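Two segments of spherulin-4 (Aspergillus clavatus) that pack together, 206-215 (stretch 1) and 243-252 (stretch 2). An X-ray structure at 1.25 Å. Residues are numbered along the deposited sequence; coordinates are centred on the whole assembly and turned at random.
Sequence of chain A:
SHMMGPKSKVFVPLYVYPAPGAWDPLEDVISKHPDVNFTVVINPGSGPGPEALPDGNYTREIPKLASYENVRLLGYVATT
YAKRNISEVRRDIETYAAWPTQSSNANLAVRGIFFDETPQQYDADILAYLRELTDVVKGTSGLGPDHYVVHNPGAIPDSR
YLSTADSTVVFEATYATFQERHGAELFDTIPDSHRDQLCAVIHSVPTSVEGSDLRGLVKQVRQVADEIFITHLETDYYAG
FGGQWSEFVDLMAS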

# COMPACT_ATOMS: atom_id res chain seq x y z
N PRO A 206 -17.95 4.54 -9.55
CA PRO A 206 -18.85 5.56 -10.08
C PRO A 206 -19.20 6.58 -9.01
O PRO A 206 -19.34 6.23 -7.84
CB PRO A 206 -20.10 4.77 -10.46
CG PRO A 206 -19.65 3.37 -10.64
CD PRO A 206 -18.49 3.18 -9.71
N THR A 207 -19.37 7.84 -9.40
CA THR A 207 -19.61 8.87 -8.41
C THR A 207 -20.94 8.67 -7.69
O THR A 207 -21.12 9.19 -6.59
CB THR A 207 -19.54 10.28 -9.01
OG1 THR A 207 -20.42 10.34 -10.12
CG2 THR A 207 -18.12 10.60 -9.46
N SER A 208 -21.85 7.90 -8.28
CA SER A 208 -23.13 7.60 -7.65
C SER A 208 -23.00 6.68 -6.43
O SER A 208 -23.93 6.57 -5.63
CB SER A 208 -24.08 6.99 -8.68
OG SER A 208 -23.48 5.87 -9.31
N VAL A 209 -21.86 6.02 -6.29
CA VAL A 209 -21.58 5.28 -5.08
C VAL A 209 -21.08 6.28 -4.05
O VAL A 209 -19.88 6.48 -3.87
CB VAL A 209 -20.57 4.15 -5.31
CG1 VAL A 209 -20.36 3.36 -4.02
CG2 VAL A 209 -21.05 3.25 -6.43
N GLU A 210 -22.03 6.91 -3.37
CA GLU A 210 -21.79 8.03 -2.47
C GLU A 210 -22.72 7.88 -1.27
O GLU A 210 -23.67 7.09 -1.31
CB GLU A 210 -22.08 9.35 -3.19
CG GLU A 210 -23.54 9.48 -3.65
CD GLU A 210 -23.84 10.81 -4.29
OE1 GLU A 210 -23.41 11.84 -3.73
OE2 GLU A 210 -24.52 10.83 -5.34
N GLY A 211 -22.49 8.64 -0.22
CA GLY A 211 -23.36 8.61 0.94
C GLY A 211 -23.45 7.22 1.51
O GLY A 211 -22.45 6.53 1.64
N SER A 212 -24.67 6.80 1.82
CA SER A 212 -24.87 5.48 2.40
C SER A 212 -24.44 4.36 1.45
O SER A 212 -24.10 3.27 1.91
CB SER A 212 -26.32 5.29 2.82
OG SER A 212 -27.22 5.49 1.74
N ASP A 213 -24.45 4.59 0.14
CA ASP A 213 -23.97 3.58 -0.80
C ASP A 213 -22.47 3.34 -0.61
O ASP A 213 -21.99 2.20 -0.66
CB ASP A 213 -24.23 3.97 -2.26
CG ASP A 213 -25.69 3.94 -2.67
OD1 ASP A 213 -26.57 3.58 -1.87
OD2 ASP A 213 -25.96 4.29 -3.84
N LEU A 214 -21.72 4.42 -0.39
CA LEU A 214 -20.29 4.30 -0.14
C LEU A 214 -20.03 3.67 1.23
O LEU A 214 -19.11 2.86 1.40
CB LEU A 214 -19.60 5.67 -0.22
CG LEU A 214 -18.08 5.65 -0.06
CD1 LEU A 214 -17.39 4.79 -1.12
CD2 LEU A 214 -17.56 7.08 -0.11
N ARG A 215 -20.84 4.04 2.23
CA ARG A 215 -20.73 3.42 3.54
C ARG A 215 -20.86 1.90 3.40
O ARG A 215 -20.08 1.16 4.01
CB ARG A 215 -21.80 3.96 4.48
CG ARG A 215 -21.72 3.38 5.89
CD ARG A 215 -22.74 4.07 6.77
NE ARG A 215 -22.66 3.67 8.17
CZ ARG A 215 -21.93 4.28 9.10
NH1 ARG A 215 -21.20 5.35 8.80
NH2 ARG A 215 -21.92 3.82 10.35
N GLY A 243 -12.74 12.44 -5.61
CA GLY A 243 -13.70 13.41 -5.13
C GLY A 243 -14.34 13.09 -3.80
O GLY A 243 -14.93 13.98 -3.19
N GLN A 244 -14.25 11.84 -3.35
CA GLN A 244 -14.81 11.43 -2.06
C GLN A 244 -13.73 10.88 -1.13
O GLN A 244 -14.00 10.08 -0.26
CB GLN A 244 -15.93 10.42 -2.27
CG GLN A 244 -17.13 11.07 -2.97
CD GLN A 244 -18.24 10.10 -3.26
OE1 GLN A 244 -18.80 9.49 -2.35
NE2 GLN A 244 -18.56 9.94 -4.54
N TRP A 245 -12.50 11.33 -1.33
CA TRP A 245 -11.39 10.89 -0.50
C TRP A 245 -11.65 11.15 0.99
O TRP A 245 -11.48 10.25 1.82
CB TRP A 245 -10.12 11.59 -0.98
CG TRP A 245 -8.94 11.55 -0.05
CD1 TRP A 245 -8.39 12.62 0.58
CD2 TRP A 245 -8.16 10.41 0.31
NE1 TRP A 245 -7.30 12.22 1.32
CE2 TRP A 245 -7.14 10.86 1.17
CE3 TRP A 245 -8.22 9.06 -0.01
CZ2 TRP A 245 -6.19 10.01 1.73
CZ3 TRP A 245 -7.27 8.20 0.55
CH2 TRP A 245 -6.27 8.69 1.39
N SER A 246 -12.07 12.35 1.35
CA SER A 246 -12.29 12.66 2.76
C SER A 246 -13.43 11.80 3.32
O SER A 246 -13.36 11.35 4.46
CB SER A 246 -12.54 14.15 2.99
OG SER A 246 -13.63 14.61 2.23
N GLU A 247 -14.48 11.60 2.52
CA GLU A 247 -15.61 10.78 2.95
C GLU A 247 -15.18 9.33 3.15
O GLU A 247 -15.58 8.69 4.11
CB GLU A 247 -16.76 10.86 1.93
CG GLU A 247 -17.49 12.18 1.92
CD GLU A 247 -16.85 13.26 1.05
OE1 GLU A 247 -15.73 13.10 0.53
OE2 GLU A 247 -17.50 14.31 0.90
N PHE A 248 -14.37 8.81 2.23
CA PHE A 248 -13.83 7.47 2.37
C PHE A 248 -13.06 7.32 3.68
O PHE A 248 -13.29 6.39 4.43
CB PHE A 248 -12.94 7.14 1.15
CG PHE A 248 -12.03 5.96 1.35
CD1 PHE A 248 -12.53 4.71 1.65
CD2 PHE A 248 -10.67 6.13 1.27
CE1 PHE A 248 -11.66 3.64 1.85
CE2 PHE A 248 -9.81 5.06 1.46
CZ PHE A 248 -10.32 3.82 1.75
N VAL A 249 -12.15 8.25 3.96
CA VAL A 249 -11.36 8.12 5.17
C VAL A 249 -12.26 8.28 6.41
O VAL A 249 -12.07 7.58 7.40
CB VAL A 249 -10.17 9.07 5.19
CG1 VAL A 249 -9.36 8.86 6.47
CG2 VAL A 249 -9.29 8.80 3.98
N ASP A 250 -13.25 9.16 6.36
CA ASP A 250 -14.19 9.29 7.47
C ASP A 250 -14.88 7.95 7.75
O ASP A 250 -15.11 7.59 8.91
CB ASP A 250 -15.28 10.35 7.18
CG ASP A 250 -14.79 11.78 7.32
OD1 ASP A 250 -13.67 12.01 7.84
OD2 ASP A 250 -15.55 12.70 6.93
N LEU A 251 -15.24 7.23 6.70
CA LEU A 251 -15.90 5.94 6.87
C LEU A 251 -14.93 4.90 7.42
O LEU A 251 -15.32 4.02 8.19
CB LEU A 251 -16.47 5.46 5.54
CG LEU A 251 -17.69 6.25 5.09
CD1 LEU A 251 -17.94 5.98 3.61
CD2 LEU A 251 -18.92 5.90 5.93
N MSE A 252 -13.67 5.00 7.04
CA MSE A 252 -12.65 4.12 7.59
C MSE A 252 -12.44 4.40 9.08
O MSE A 252 -12.10 3.49 9.83
CB MSE A 252 -11.35 4.24 6.79
CG MSE A 252 -11.53 3.76 5.35
SE MSE A 252 -11.55 1.81 5.20
CE MSE A 252 -9.66 1.55 5.41
O HOH W 1 -20.01 10.13 0.02

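What holds the polar end of this contact together? Much of it rests on one side chain, that of Gln-244, which sits at the N-cap position of its helix and points its CA-to-CB bond toward the other stretch. With chi1 in m and chi2 in t, the chain is extended enough to bring its amide up to the loop that precedes the helix of the first stretch. There NE2 of Gln-244 donates a weak hydrogen bond to the backbone O of Thr-207, 3.4 Å long and bent to 136° at the hydrogen. This is the only direct hydrogen bond between the stretches. Because the acceptor is a backbone carbonyl, the bond depends on the path of the loop and not on the threonine side chain.

Where does the other end of that amide find a partner? OE1 of Gln-244 accepts a hydrogen bond from water 1 at 2.7 Å, and the same water accepts one from the backbone N of Gly-211 at 2.9 Å. Gly-211 N and Gln-244 OE1 are themselves 4.3 Å apart, so the water bridges a gap too wide for a direct bond. Gly-211 is likewise an N-cap residue, and the bridge therefore links the starts of the two helices. Its phi of 58° is of the kind that favours glycine. Around the carbonyl oxygen the packing is close: Gln-244 OE1 lies 3.3 Å from CA of Glu-210, whose carboxylate end leads away from the contact.

What does the apolar part consist of? Leu-214 and Leu-251, both directed toward the opposite stretch, meet with CG of Leu-214 3.7 Å from CD1 of Leu-251. Leu-214 is buried, and its CD2 also reaches back to the glutamine, 3.5 Å from OE1 of Gln-244, so the apolar and polar parts adjoin without a break. The same methyl carbon, Leu-214 CD2, lies 4.3 Å from the backbone N of Phe-248, a looser approach to the helix itself. Together Gln-244, Leu-251 and Leu-214 supply most of the 338 Å² buried here.

How does a charged residue fit beside the leucines? Arg-215 runs out fully extended through chi3, which carries its guanidinium past Leu-251, with NH1 of Arg-215 3.7 Å from CD2 of Leu-251. The methyl group approaches the guanidinium obliquely, and the contact is one of van der Waals packing. No salt bridge joins the two stretches; NH2 of Arg-215 is hydrogen-bonded elsewhere in the structure.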